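Local coordinates for RNA-dependent RNA Polymerase (PDB 6TZ0), which synthesises RNA on an RNA template, serving both transcription and replication of the viral double-stranded RNA genome, at residues Ser1132-Val1137 / Ser1171-Ala1176; Ala1176-Phe1181 / Gly1205-Val1210; Ala1018-Glu1023 / Val1137-Val1142. All coordinates share one frame; numbering follows the deposited sequence.

Interaction 1: Ser1132-Val1137 / Ser1171-Ala1176; sequences SLYGNV and STQCRA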
ATOM      1  N   SER A1132      22.892 -29.203 -23.093  1.00 77.39           N
ATOM      2  CA  SER A1132      24.022 -29.826 -23.777  1.00 77.39           C
ATOM      3  C   SER A1132      23.562 -30.761 -24.891  1.00 77.39           C
ATOM      4  O   SER A1132      24.278 -30.950 -25.881  1.00 77.39           O
ATOM      5  CB  SER A1132      24.896 -30.576 -22.776  1.00 77.39           C
ATOM      6  OG  SER A1132      24.196 -31.666 -22.206  1.00 77.39           O
ATOM      7  N   LEU A1133      22.381 -31.357 -24.751  1.00 75.70           N
ATOM      8  CA  LEU A1133      21.793 -32.210 -25.781  1.00 75.70           C
ATOM      9  C   LEU A1133      20.518 -31.550 -26.281  1.00 75.70           C
ATOM     10  O   LEU A1133      19.567 -31.388 -25.511  1.00 75.70           O
ATOM     11  CB  LEU A1133      21.487 -33.607 -25.245  1.00 75.70           C
ATOM     12  CG  LEU A1133      22.658 -34.508 -24.881  1.00 75.70           C
ATOM     13  CD1 LEU A1133      22.137 -35.798 -24.285  1.00 75.70           C
ATOM     14  CD2 LEU A1133      23.519 -34.776 -26.103  1.00 75.70           C
ATOM     15  N   TYR A1134      20.499 -31.206 -27.574  1.00 72.74           N
ATOM     16  CA  TYR A1134      19.355 -30.584 -28.258  1.00 72.74           C
ATOM     17  C   TYR A1134      18.970 -29.246 -27.626  1.00 72.74           C
ATOM     18  O   TYR A1134      17.814 -29.023 -27.267  1.00 72.74           O
ATOM     19  CB  TYR A1134      18.139 -31.517 -28.325  1.00 72.74           C
ATOM     20  CG  TYR A1134      18.386 -32.785 -29.103  1.00 72.74           C
ATOM     21  CD1 TYR A1134      18.418 -32.774 -30.495  1.00 72.74           C
ATOM     22  CD2 TYR A1134      18.567 -33.999 -28.449  1.00 72.74           C
ATOM     23  CE1 TYR A1134      18.641 -33.934 -31.214  1.00 72.74           C
ATOM     24  CE2 TYR A1134      18.789 -35.166 -29.161  1.00 72.74           C
ATOM     25  CZ  TYR A1134      18.824 -35.127 -30.542  1.00 72.74           C
ATOM     26  OH  TYR A1134      19.044 -36.285 -31.250  1.00 72.74           O
ATOM     27  N   GLY A1135      19.948 -28.360 -27.479  1.00 72.09           N
ATOM     28  CA  GLY A1135      19.728 -26.990 -27.086  1.00 72.09           C
ATOM     29  C   GLY A1135      20.155 -25.986 -28.125  1.00 72.09           C
ATOM     30  O   GLY A1135      20.216 -24.790 -27.827  1.00 72.09           O
ATOM     31  N   ASN A1136      20.453 -26.436 -29.346  1.00 71.31           N
ATOM     32  CA  ASN A1136      21.008 -25.538 -30.350  1.00 71.31           C
ATOM     33  C   ASN A1136      19.929 -24.694 -31.020  1.00 71.31           C
ATOM     34  O   ASN A1136      20.160 -23.520 -31.326  1.00 71.31           O
ATOM     35  CB  ASN A1136      21.825 -26.334 -31.372  1.00 71.31           C
ATOM     36  CG  ASN A1136      21.056 -27.496 -31.981  1.00 71.31           C
ATOM     37  OD1 ASN A1136      19.872 -27.690 -31.717  1.00 71.31           O
ATOM     38  ND2 ASN A1136      21.739 -28.281 -32.802  1.00 71.31           N
ATOM     39  N   VAL A1137      18.749 -25.258 -31.259  1.00 68.24           N
ATOM     40  CA  VAL A1137      17.671 -24.453 -31.822  1.00 68.24           C
ATOM     41  C   VAL A1137      16.916 -23.768 -30.689  1.00 68.24           C
ATOM     42  O   VAL A1137      16.797 -24.302 -29.580  1.00 68.24           O
ATOM     43  CB  VAL A1137      16.741 -25.299 -32.714  1.00 68.24           C
ATOM     44  CG1 VAL A1137      17.516 -25.909 -33.869  1.00 68.24           C
ATOM     45  CG2 VAL A1137      16.037 -26.370 -31.934  1.00 68.24           C
ATOM     46  N   SER A1171      14.430 -34.448 -36.271  1.00 56.77           N
ATOM     47  CA  SER A1171      15.007 -34.324 -34.944  1.00 56.77           C
ATOM     48  C   SER A1171      13.898 -34.431 -33.913  1.00 56.77           C
ATOM     49  O   SER A1171      12.718 -34.258 -34.222  1.00 56.77           O
ATOM     50  CB  SER A1171      15.770 -33.009 -34.779  1.00 56.77           C
ATOM     51  OG  SER A1171      16.270 -32.881 -33.462  1.00 56.77           O
ATOM     52  N   THR A1172      14.299 -34.710 -32.672  1.00 60.15           N
ATOM     53  CA  THR A1172      13.358 -34.885 -31.573  1.00 60.15           C
ATOM     54  C   THR A1172      12.671 -33.592 -31.162  1.00 60.15           C
ATOM     55  O   THR A1172      11.649 -33.643 -30.472  1.00 60.15           O
ATOM     56  CB  THR A1172      14.076 -35.496 -30.369  1.00 60.15           C
ATOM     57  OG1 THR A1172      13.132 -35.754 -29.324  1.00 60.15           O
ATOM     58  CG2 THR A1172      15.161 -34.566 -29.856  1.00 60.15           C
ATOM     59  N   GLN A1173      13.197 -32.444 -31.577  1.00 61.42           N
ATOM     60  CA  GLN A1173      12.625 -31.146 -31.263  1.00 61.42           C
ATOM     61  C   GLN A1173      12.085 -30.447 -32.501  1.00 61.42           C
ATOM     62  O   GLN A1173      12.010 -29.218 -32.533  1.00 61.42           O
ATOM     63  CB  GLN A1173      13.675 -30.297 -30.555  1.00 61.42           C
ATOM     64  CG  GLN A1173      14.971 -30.213 -31.316  1.00 61.42           C
ATOM     65  CD  GLN A1173      16.055 -29.550 -30.510  1.00 61.42           C
ATOM     66  OE1 GLN A1173      15.814 -29.074 -29.404  1.00 61.42           O
ATOM     67  NE2 GLN A1173      17.263 -29.516 -31.057  1.00 61.42           N
ATOM     68  N   CYS A1174      11.714 -31.215 -33.526  1.00 53.18           N
ATOM     69  CA  CYS A1174      11.055 -30.650 -34.693  1.00 53.18           C
ATOM     70  C   CYS A1174       9.569 -30.443 -34.467  1.00 53.18           C
ATOM     71  O   CYS A1174       9.002 -29.496 -35.014  1.00 53.18           O
ATOM     72  CB  CYS A1174      11.251 -31.547 -35.912  1.00 53.18           C
ATOM     73  SG  CYS A1174      12.913 -31.566 -36.582  1.00 53.18           S
ATOM     74  N   ARG A1175       8.938 -31.302 -33.665  1.00 53.26           N
ATOM     75  CA  ARG A1175       7.481 -31.310 -33.562  1.00 53.26           C
ATOM     76  C   ARG A1175       6.962 -30.055 -32.873  1.00 53.26           C
ATOM     77  O   ARG A1175       6.098 -29.353 -33.415  1.00 53.26           O
ATOM     78  CB  ARG A1175       7.028 -32.571 -32.826  1.00 53.26           C
ATOM     79  CG  ARG A1175       5.525 -32.780 -32.760  1.00 53.26           C
ATOM     80  CD  ARG A1175       5.198 -34.134 -32.149  1.00 53.26           C
ATOM     81  NE  ARG A1175       3.764 -34.409 -32.131  1.00 53.26           N
ATOM     82  CZ  ARG A1175       2.956 -34.145 -31.108  1.00 53.26           C
ATOM     83  NH1 ARG A1175       3.436 -33.608 -29.997  1.00 53.26           N
ATOM     84  NH2 ARG A1175       1.665 -34.431 -31.193  1.00 53.26           N
ATOM     85  N   ALA A1176       7.519 -29.731 -31.707  1.00 51.70           N
ATOM     86  CA  ALA A1176       7.142 -28.525 -30.982  1.00 51.70           C
ATOM     87  C   ALA A1176       7.537 -27.256 -31.720  1.00 51.70           C
ATOM     88  O   ALA A1176       6.804 -26.263 -31.678  1.00 51.70           O
ATOM     89  CB  ALA A1176       7.788 -28.539 -29.601  1.00 51.70           C
TER
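Tyr1134 lies against the residues Ser1171, Thr1172 and Gln1173, which belong to a type I beta turn running from Ser1171 to Cys1174 at the head of helix 1174-1188. The tyrosine itself sits in the loop that follows helix 1118-1132, with left-handed backbone angles, and this piece of the C-terminal region is partly open to solvent. Tyr1134 CB meets the amide end of Gln1173, with Gln1173 NE2 at 3.5 Å. At CG and CD2 the partner becomes Thr1172 CG2, and on the other side of the ring CD1 stays near Gln1173 NE2, which lies at the ring edge and in its plane. Further out, CE1 comes to 3.4 Å from Ser1171 OG, while CE2 and CZ again have Thr1172 CG2 above them. All these methyl contacts belong to one CH-pi interaction: Thr1172 CG2 stands 3.5 Å from the centroid of the Tyr1134 ring and almost exactly on its normal. The methyl can do this because CG2 lies between the backbone N and the carbonyl carbon, with OG1 anti to N (chi1 -176°).

Gln1173 works deeper in. Its chain is extended beyond CG, and its amide is turned 85° from the Tyr1134 ring plane. Val1137 and Gln1173 meet tip to tip, CG2 of the valine 3.5 Å from CD of the glutamine. Gln1173 also touches Asp1075 and Ile1079 of helix 1074-1080, and Val1137 packs on Tyr1209 and Val1210 of helix 1204-1211. The polar link between the segments is slight: Gln1173 NE2 donates a weak, bent bond to Asn1136 OD1 (3.3 Å, N-H...O angle 123°), an oxygen that also receives a weak bond from Val1137 N.

Interaction 2: Ala1176-Phe1181 / Gly1205-Val1210; sequences ALYNIF and GLIAYV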
ATOM      1  N   ALA A1176       7.519 -29.731 -31.707  1.00 51.70           N
ATOM      2  CA  ALA A1176       7.142 -28.525 -30.982  1.00 51.70           C
ATOM      3  C   ALA A1176       7.537 -27.256 -31.720  1.00 51.70           C
ATOM      4  O   ALA A1176       6.804 -26.263 -31.678  1.00 51.70           O
ATOM      5  CB  ALA A1176       7.788 -28.539 -29.601  1.00 51.70           C
ATOM      6  N   LEU A1177       8.681 -27.303 -32.399  1.00 48.49           N
ATOM      7  CA  LEU A1177       9.180 -26.178 -33.180  1.00 48.49           C
ATOM      8  C   LEU A1177       8.247 -25.841 -34.336  1.00 48.49           C
ATOM      9  O   LEU A1177       7.962 -24.674 -34.584  1.00 48.49           O
ATOM     10  CB  LEU A1177      10.573 -26.488 -33.722  1.00 48.49           C
ATOM     11  CG  LEU A1177      11.192 -25.428 -34.633  1.00 48.49           C
ATOM     12  CD1 LEU A1177      11.531 -24.177 -33.843  1.00 48.49           C
ATOM     13  CD2 LEU A1177      12.431 -25.973 -35.319  1.00 48.49           C
ATOM     14  N   TYR A1178       7.759 -26.862 -35.034  1.00 47.39           N
ATOM     15  CA  TYR A1178       6.833 -26.641 -36.138  1.00 47.39           C
ATOM     16  C   TYR A1178       5.450 -26.258 -35.626  1.00 47.39           C
ATOM     17  O   TYR A1178       4.729 -25.508 -36.296  1.00 47.39           O
ATOM     18  CB  TYR A1178       6.739 -27.893 -37.007  1.00 47.39           C
ATOM     19  CG  TYR A1178       8.021 -28.335 -37.682  1.00 47.39           C
ATOM     20  CD1 TYR A1178       9.088 -27.466 -37.863  1.00 47.39           C
ATOM     21  CD2 TYR A1178       8.177 -29.652 -38.098  1.00 47.39           C
ATOM     22  CE1 TYR A1178      10.258 -27.890 -38.459  1.00 47.39           C
ATOM     23  CE2 TYR A1178       9.343 -30.083 -38.690  1.00 47.39           C
ATOM     24  CZ  TYR A1178      10.380 -29.197 -38.866  1.00 47.39           C
ATOM     25  OH  TYR A1178      11.542 -29.614 -39.464  1.00 47.39           O
ATOM     26  N   ASN A1179       5.074 -26.755 -34.442  1.00 46.64           N
ATOM     27  CA  ASN A1179       3.829 -26.320 -33.813  1.00 46.64           C
ATOM     28  C   ASN A1179       3.874 -24.842 -33.458  1.00 46.64           C
ATOM     29  O   ASN A1179       2.876 -24.132 -33.606  1.00 46.64           O
ATOM     30  CB  ASN A1179       3.547 -27.145 -32.560  1.00 46.64           C
ATOM     31  CG  ASN A1179       3.135 -28.555 -32.872  1.00 46.64           C
ATOM     32  OD1 ASN A1179       2.419 -28.801 -33.836  1.00 46.64           O
ATOM     33  ND2 ASN A1179       3.561 -29.491 -32.040  1.00 46.64           N
ATOM     34  N   ILE A1180       5.029 -24.365 -32.994  1.00 45.44           N
ATOM     35  CA  ILE A1180       5.200 -22.943 -32.706  1.00 45.44           C
ATOM     36  C   ILE A1180       5.140 -22.120 -33.986  1.00 45.44           C
ATOM     37  O   ILE A1180       4.526 -21.043 -34.012  1.00 45.44           O
ATOM     38  CB  ILE A1180       6.509 -22.725 -31.923  1.00 45.44           C
ATOM     39  CG1 ILE A1180       6.328 -23.201 -30.483  1.00 45.44           C
ATOM     40  CG2 ILE A1180       6.990 -21.291 -31.979  1.00 45.44           C
ATOM     41  CD1 ILE A1180       7.576 -23.202 -29.688  1.00 45.44           C
ATOM     42  N   PHE A1181       5.763 -22.623 -35.064  1.00 45.12           N
ATOM     43  CA  PHE A1181       5.681 -21.980 -36.380  1.00 45.12           C
ATOM     44  C   PHE A1181       4.238 -21.790 -36.824  1.00 45.12           C
ATOM     45  O   PHE A1181       3.810 -20.669 -37.143  1.00 45.12           O
ATOM     46  CB  PHE A1181       6.410 -22.811 -37.436  1.00 45.12           C
ATOM     47  CG  PHE A1181       7.901 -22.753 -37.359  1.00 45.12           C
ATOM     48  CD1 PHE A1181       8.549 -21.879 -36.506  1.00 45.12           C
ATOM     49  CD2 PHE A1181       8.657 -23.552 -38.195  1.00 45.12           C
ATOM     50  CE1 PHE A1181       9.920 -21.833 -36.465  1.00 45.12           C
ATOM     51  CE2 PHE A1181      10.024 -23.503 -38.165  1.00 45.12           C
ATOM     52  CZ  PHE A1181      10.657 -22.635 -37.303  1.00 45.12           C
ATOM     53  N   GLY A1205      18.138 -25.047 -45.765  1.00 55.50           N
ATOM     54  CA  GLY A1205      19.005 -24.546 -44.719  1.00 55.50           C
ATOM     55  C   GLY A1205      18.409 -24.673 -43.334  1.00 55.50           C
ATOM     56  O   GLY A1205      19.141 -24.875 -42.365  1.00 55.50           O
ATOM     57  N   LEU A1206      17.082 -24.579 -43.218  1.00 54.09           N
ATOM     58  CA  LEU A1206      16.436 -24.805 -41.928  1.00 54.09           C
ATOM     59  C   LEU A1206      16.573 -26.260 -41.500  1.00 54.09           C
ATOM     60  O   LEU A1206      16.859 -26.543 -40.332  1.00 54.09           O
ATOM     61  CB  LEU A1206      14.965 -24.389 -41.997  1.00 54.09           C
ATOM     62  CG  LEU A1206      14.089 -24.253 -40.745  1.00 54.09           C
ATOM     63  CD1 LEU A1206      13.053 -23.195 -41.018  1.00 54.09           C
ATOM     64  CD2 LEU A1206      13.383 -25.539 -40.343  1.00 54.09           C
ATOM     65  N   ILE A1207      16.391 -27.190 -42.443  1.00 54.31           N
ATOM     66  CA  ILE A1207      16.574 -28.612 -42.165  1.00 54.31           C
ATOM     67  C   ILE A1207      18.024 -28.898 -41.803  1.00 54.31           C
ATOM     68  O   ILE A1207      18.310 -29.651 -40.863  1.00 54.31           O
ATOM     69  CB  ILE A1207      16.120 -29.446 -43.376  1.00 54.31           C
ATOM     70  CG1 ILE A1207      14.675 -29.113 -43.746  1.00 54.31           C
ATOM     71  CG2 ILE A1207      16.245 -30.926 -43.092  1.00 54.31           C
ATOM     72  CD1 ILE A1207      13.690 -29.380 -42.644  1.00 54.31           C
ATOM     73  N   ALA A1208      18.959 -28.268 -42.520  1.00 55.25           N
ATOM     74  CA  ALA A1208      20.380 -28.454 -42.251  1.00 55.25           C
ATOM     75  C   ALA A1208      20.790 -27.854 -40.914  1.00 55.25           C
ATOM     76  O   ALA A1208      21.716 -28.355 -40.272  1.00 55.25           O
ATOM     77  CB  ALA A1208      21.204 -27.840 -43.381  1.00 55.25           C
ATOM     78  N   TYR A1209      20.121 -26.788 -40.483  1.00 56.91           N
ATOM     79  CA  TYR A1209      20.424 -26.208 -39.185  1.00 56.91           C
ATOM     80  C   TYR A1209      19.825 -27.027 -38.052  1.00 56.91           C
ATOM     81  O   TYR A1209      20.412 -27.099 -36.968  1.00 56.91           O
ATOM     82  CB  TYR A1209      19.917 -24.767 -39.117  1.00 56.91           C
ATOM     83  CG  TYR A1209      20.283 -24.073 -37.829  1.00 56.91           C
ATOM     84  CD1 TYR A1209      21.571 -23.602 -37.618  1.00 56.91           C
ATOM     85  CD2 TYR A1209      19.347 -23.904 -36.817  1.00 56.91           C
ATOM     86  CE1 TYR A1209      21.917 -22.984 -36.440  1.00 56.91           C
ATOM     87  CE2 TYR A1209      19.685 -23.282 -35.633  1.00 56.91           C
ATOM     88  CZ  TYR A1209      20.971 -22.825 -35.454  1.00 56.91           C
ATOM     89  OH  TYR A1209      21.314 -22.204 -34.280  1.00 56.91           O
ATOM     90  N   VAL A1210      18.663 -27.639 -38.273  1.00 56.24           N
ATOM     91  CA  VAL A1210      18.052 -28.429 -37.211  1.00 56.24           C
ATOM     92  C   VAL A1210      18.752 -29.783 -37.065  1.00 56.24           C
ATOM     93  O   VAL A1210      18.925 -30.281 -35.945  1.00 56.24           O
ATOM     94  CB  VAL A1210      16.537 -28.550 -37.463  1.00 56.24           C
ATOM     95  CG1 VAL A1210      15.889 -29.488 -36.491  1.00 56.24           C
ATOM     96  CG2 VAL A1210      15.890 -27.199 -37.292  1.00 56.24           C
TER
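Leu1206 and Tyr1178 lose the most surface where helix 1176-1181 faces helix 1205-1210, with Val1210 next. The segment axes stay 13.9 Å apart at their closest and their N-to-C directions are 141° apart, so the backbones are far from touching and side chains bridge the distance. Leu1206 does most of this by dividing its two methyls between two rings. CD2 sits at the edge of the Tyr1178 ring, near its plane, 4.3 Å from CE1. CD1 lies 4.2 Å from Phe1181 CE2, the two side chains reaching toward each other tip to tip. With CG anti to the backbone N (chi1 -168°), the branch point of the leucine is set to carry one methyl to each ring.

Beyond its ring, Tyr1178 brings OH to 3.8 Å from Ile1207 CD1, the two side chains crossing at about a right angle. That hydroxyl is not left to the methyl: it is hydrogen-bonded to Tyr1168 O, and the ring packs edge-to-face with Tyr1169. Val1210, one turn on from Leu1206, slides past Leu1177 in the opposite direction, CG2 being 4.2 Å from Leu1177 CD2.

No hydrogen bond joins the two segments. This is the buried, apolar packing of a helix-strand-helix succession, in which strand 1196-1202 separates the two helices in sequence and lends Met1200 and Leu1202 to the packing around Tyr1178.

Interaction 3: Ala1018-Glu1023 / Val1137-Val1142; sequences ALHLYE and VEYHYV
Leu1019 and Tyr1139 mark the nearest approach of the two backbones, their CA atoms 7.8 Å apart, and no backbone hydrogen bond pairs the segments, so the contact rests mainly on side chains. Leu1019 lies across Val1137 at about a right angle: its CD1 reaches 3.7 Å from Glu1138 O and also touches Val1137 CB. Nearer its own backbone, Leu1019 CB packs on Tyr1139 CE1 at 4.1 Å. Leu1206 and Val1210 of helix 1204-1211 press on this leucine as well.

Between Leu1019 and Tyr1022 the chain bends through an inverse gamma turn centred on Leu1021, closed by Tyr1022 N bonding to His1020 O. The turn leads into strand 1022-1027, an outer strand of the mixed sheet it forms with strands 1196-1202 and 1162-1163. Tyr1139 holds CG anti to the backbone N (chi1 -160°), which starts its ring off toward Tyr1022, and the two phenols reach toward each other tip to tip. Tyr1022 OH donates a hydrogen bond to Tyr1139 OH, 3.0 Å away. The acceptor lies in the plane of the Tyr1022 ring, at its edge. This gives two buried hydroxyls one another as partners.

His1020 approaches the same phenol: its CD2 is 3.9 Å from Tyr1139 OH. The two rings meet obliquely, planes 44° apart and centroids 5.8 Å from each other. Phe1181 of helix 1174-1188 touches both tyrosines, stacking on the Tyr1022 ring and meeting Tyr1139 edge-to-face, while Arg873 makes a cation-pi contact with Tyr1022.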
ATOM      1  N   ALA A1018      18.211 -18.894 -39.725  1.00 55.80           N
ATOM      2  CA  ALA A1018      17.645 -19.695 -40.799  1.00 55.80           C
ATOM      3  C   ALA A1018      16.309 -20.298 -40.402  1.00 55.80           C
ATOM      4  O   ALA A1018      15.561 -20.747 -41.274  1.00 55.80           O
ATOM      5  CB  ALA A1018      18.614 -20.805 -41.201  1.00 55.80           C
ATOM      6  N   LEU A1019      15.995 -20.304 -39.103  1.00 52.83           N
ATOM      7  CA  LEU A1019      14.716 -20.798 -38.616  1.00 52.83           C
ATOM      8  C   LEU A1019      13.550 -19.893 -38.981  1.00 52.83           C
ATOM      9  O   LEU A1019      12.401 -20.311 -38.831  1.00 52.83           O
ATOM     10  CB  LEU A1019      14.756 -20.972 -37.099  1.00 52.83           C
ATOM     11  CG  LEU A1019      15.677 -22.059 -36.549  1.00 52.83           C
ATOM     12  CD1 LEU A1019      15.657 -22.064 -35.037  1.00 52.83           C
ATOM     13  CD2 LEU A1019      15.283 -23.418 -37.096  1.00 52.83           C
ATOM     14  N   HIS A1020      13.802 -18.669 -39.443  1.00 52.42           N
ATOM     15  CA  HIS A1020      12.704 -17.836 -39.905  1.00 52.42           C
ATOM     16  C   HIS A1020      12.202 -18.232 -41.284  1.00 52.42           C
ATOM     17  O   HIS A1020      11.135 -17.768 -41.688  1.00 52.42           O
ATOM     18  CB  HIS A1020      13.102 -16.358 -39.943  1.00 52.42           C
ATOM     19  CG  HIS A1020      13.467 -15.790 -38.608  1.00 52.42           C
ATOM     20  ND1 HIS A1020      14.772 -15.662 -38.191  1.00 52.42           N
ATOM     21  CD2 HIS A1020      12.701 -15.349 -37.584  1.00 52.42           C
ATOM     22  CE1 HIS A1020      14.796 -15.145 -36.977  1.00 52.42           C
ATOM     23  NE2 HIS A1020      13.552 -14.947 -36.584  1.00 52.42           N
ATOM     24  N   LEU A1021      12.921 -19.093 -42.001  1.00 52.61           N
ATOM     25  CA  LEU A1021      12.618 -19.361 -43.405  1.00 52.61           C
ATOM     26  C   LEU A1021      11.602 -20.498 -43.515  1.00 52.61           C
ATOM     27  O   LEU A1021      11.925 -21.653 -43.782  1.00 52.61           O
ATOM     28  CB  LEU A1021      13.897 -19.671 -44.168  1.00 52.61           C
ATOM     29  CG  LEU A1021      14.941 -18.561 -44.088  1.00 52.61           C
ATOM     30  CD1 LEU A1021      16.179 -18.899 -44.886  1.00 52.61           C
ATOM     31  CD2 LEU A1021      14.353 -17.268 -44.551  1.00 52.61           C
ATOM     32  N   TYR A1022      10.340 -20.137 -43.301  1.00 48.81           N
ATOM     33  CA  TYR A1022       9.236 -21.074 -43.409  1.00 48.81           C
ATOM     34  C   TYR A1022       8.003 -20.337 -43.904  1.00 48.81           C
ATOM     35  O   TYR A1022       7.786 -19.172 -43.570  1.00 48.81           O
ATOM     36  CB  TYR A1022       8.958 -21.776 -42.071  1.00 48.81           C
ATOM     37  CG  TYR A1022       8.552 -20.888 -40.920  1.00 48.81           C
ATOM     38  CD1 TYR A1022       9.499 -20.317 -40.092  1.00 48.81           C
ATOM     39  CD2 TYR A1022       7.217 -20.662 -40.632  1.00 48.81           C
ATOM     40  CE1 TYR A1022       9.132 -19.518 -39.034  1.00 48.81           C
ATOM     41  CE2 TYR A1022       6.841 -19.864 -39.585  1.00 48.81           C
ATOM     42  CZ  TYR A1022       7.799 -19.302 -38.787  1.00 48.81           C
ATOM     43  OH  TYR A1022       7.409 -18.511 -37.739  1.00 48.81           O
ATOM     44  N   GLU A1023       7.193 -21.026 -44.704  1.00 47.94           N
ATOM     45  CA  GLU A1023       5.981 -20.439 -45.254  1.00 47.94           C
ATOM     46  C   GLU A1023       4.831 -21.431 -45.220  1.00 47.94           C
ATOM     47  O   GLU A1023       4.996 -22.609 -44.901  1.00 47.94           O
ATOM     48  CB  GLU A1023       6.192 -19.917 -46.677  1.00 47.94           C
ATOM     49  CG  GLU A1023       6.746 -18.518 -46.697  1.00 47.94           C
ATOM     50  CD  GLU A1023       5.725 -17.517 -46.180  1.00 47.94           C
ATOM     51  OE1 GLU A1023       4.519 -17.710 -46.447  1.00 47.94           O
ATOM     52  OE2 GLU A1023       6.113 -16.557 -45.486  1.00 47.94           O
ATOM     53  N   VAL A1137      18.749 -25.258 -31.259  1.00 68.24           N
ATOM     54  CA  VAL A1137      17.671 -24.453 -31.822  1.00 68.24           C
ATOM     55  C   VAL A1137      16.916 -23.768 -30.689  1.00 68.24           C
ATOM     56  O   VAL A1137      16.797 -24.302 -29.580  1.00 68.24           O
ATOM     57  CB  VAL A1137      16.741 -25.299 -32.714  1.00 68.24           C
ATOM     58  CG1 VAL A1137      17.516 -25.909 -33.869  1.00 68.24           C
ATOM     59  CG2 VAL A1137      16.037 -26.370 -31.934  1.00 68.24           C
ATOM     60  N   GLU A1138      16.442 -22.556 -30.962  1.00 64.58           N
ATOM     61  CA  GLU A1138      15.747 -21.727 -29.986  1.00 64.58           C
ATOM     62  C   GLU A1138      15.013 -20.638 -30.752  1.00 64.58           C
ATOM     63  O   GLU A1138      15.451 -20.232 -31.831  1.00 64.58           O
ATOM     64  CB  GLU A1138      16.718 -21.132 -28.957  1.00 64.58           C
ATOM     65  CG  GLU A1138      17.777 -20.214 -29.543  1.00 64.58           C
ATOM     66  CD  GLU A1138      18.790 -19.759 -28.514  1.00 64.58           C
ATOM     67  OE1 GLU A1138      18.692 -20.195 -27.346  1.00 64.58           O
ATOM     68  OE2 GLU A1138      19.681 -18.962 -28.875  1.00 64.58           O
ATOM     69  N   TYR A1139      13.881 -20.187 -30.213  1.00 53.73           N
ATOM     70  CA  TYR A1139      13.121 -19.331 -31.116  1.00 53.73           C
ATOM     71  C   TYR A1139      12.690 -17.997 -30.512  1.00 53.73           C
ATOM     72  O   TYR A1139      12.670 -16.998 -31.238  1.00 53.73           O
ATOM     73  CB  TYR A1139      11.917 -20.105 -31.640  1.00 53.73           C
ATOM     74  CG  TYR A1139      11.384 -19.495 -32.897  1.00 53.73           C
ATOM     75  CD1 TYR A1139      12.131 -19.546 -34.058  1.00 53.73           C
ATOM     76  CD2 TYR A1139      10.142 -18.879 -32.935  1.00 53.73           C
ATOM     77  CE1 TYR A1139      11.677 -18.990 -35.213  1.00 53.73           C
ATOM     78  CE2 TYR A1139       9.672 -18.327 -34.097  1.00 53.73           C
ATOM     79  CZ  TYR A1139      10.446 -18.383 -35.233  1.00 53.73           C
ATOM     80  OH  TYR A1139       9.993 -17.837 -36.398  1.00 53.73           O
ATOM     81  N   HIS A1140      12.343 -17.961 -29.219  1.00 57.02           N
ATOM     82  CA  HIS A1140      12.205 -16.737 -28.414  1.00 57.02           C
ATOM     83  C   HIS A1140      11.120 -15.788 -28.940  1.00 57.02           C
ATOM     84  O   HIS A1140      11.396 -14.725 -29.495  1.00 57.02           O
ATOM     85  CB  HIS A1140      13.541 -15.990 -28.300  1.00 57.02           C
ATOM     86  CG  HIS A1140      14.573 -16.707 -27.490  1.00 57.02           C
ATOM     87  ND1 HIS A1140      15.446 -17.620 -28.038  1.00 57.02           N
ATOM     88  CD2 HIS A1140      14.884 -16.633 -26.175  1.00 57.02           C
ATOM     89  CE1 HIS A1140      16.246 -18.083 -27.095  1.00 57.02           C
ATOM     90  NE2 HIS A1140      15.925 -17.501 -25.954  1.00 57.02           N
ATOM     91  N   TYR A1141       9.873 -16.207 -28.778  1.00 51.11           N
ATOM     92  CA  TYR A1141       8.749 -15.299 -28.962  1.00 51.11           C
ATOM     93  C   TYR A1141       8.202 -14.841 -27.613  1.00 51.11           C
ATOM     94  O   TYR A1141       8.472 -15.443 -26.573  1.00 51.11           O
ATOM     95  CB  TYR A1141       7.643 -15.951 -29.795  1.00 51.11           C
ATOM     96  CG  TYR A1141       6.999 -17.182 -29.188  1.00 51.11           C
ATOM     97  CD1 TYR A1141       7.529 -18.445 -29.404  1.00 51.11           C
ATOM     98  CD2 TYR A1141       5.838 -17.083 -28.438  1.00 51.11           C
ATOM     99  CE1 TYR A1141       6.932 -19.560 -28.867  1.00 51.11           C
ATOM    100  CE2 TYR A1141       5.239 -18.193 -27.902  1.00 51.11           C
ATOM    101  CZ  TYR A1141       5.793 -19.430 -28.117  1.00 51.11           C
ATOM    102  OH  TYR A1141       5.206 -20.547 -27.587  1.00 51.11           O
ATOM    103  N   VAL A1142       7.430 -13.752 -27.641  1.00 46.57           N
ATOM    104  CA  VAL A1142       6.824 -13.165 -26.445  1.00 46.57           C
ATOM    105  C   VAL A1142       5.365 -12.844 -26.745  1.00 46.57           C
ATOM    106  O   VAL A1142       5.075 -12.093 -27.684  1.00 46.57           O
ATOM    107  CB  VAL A1142       7.557 -11.892 -25.978  1.00 46.57           C
ATOM    108  CG1 VAL A1142       6.807 -11.237 -24.844  1.00 46.57           C
ATOM    109  CG2 VAL A1142       8.974 -12.189 -25.526  1.00 46.57           C
TER

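Coming from the N terminus, the chain first passes 1018-1023, and after 113 intervening residues, several helices among them, interaction 3 closes that long loop at 1137-1142. Interaction 1 opens just before this closure, at 1132-1137, and spans 33 residues to 1171-1176, so the two cross and share Val1137. Interaction 2 follows both in series: helix 1174-1188, whose first turn ends interaction 1 and whose Ala1176 both contacts share, meets helix 1204-1211 across 23 residues. In space the three adjoin. Phe1181 and Leu1206 pack on the 1018-1023 segment, while Tyr1209 and Val1210 reach residues of interaction 1. Together they join the loop after helix 1118-1132, the two last helices and the approach to strand 1022-1027.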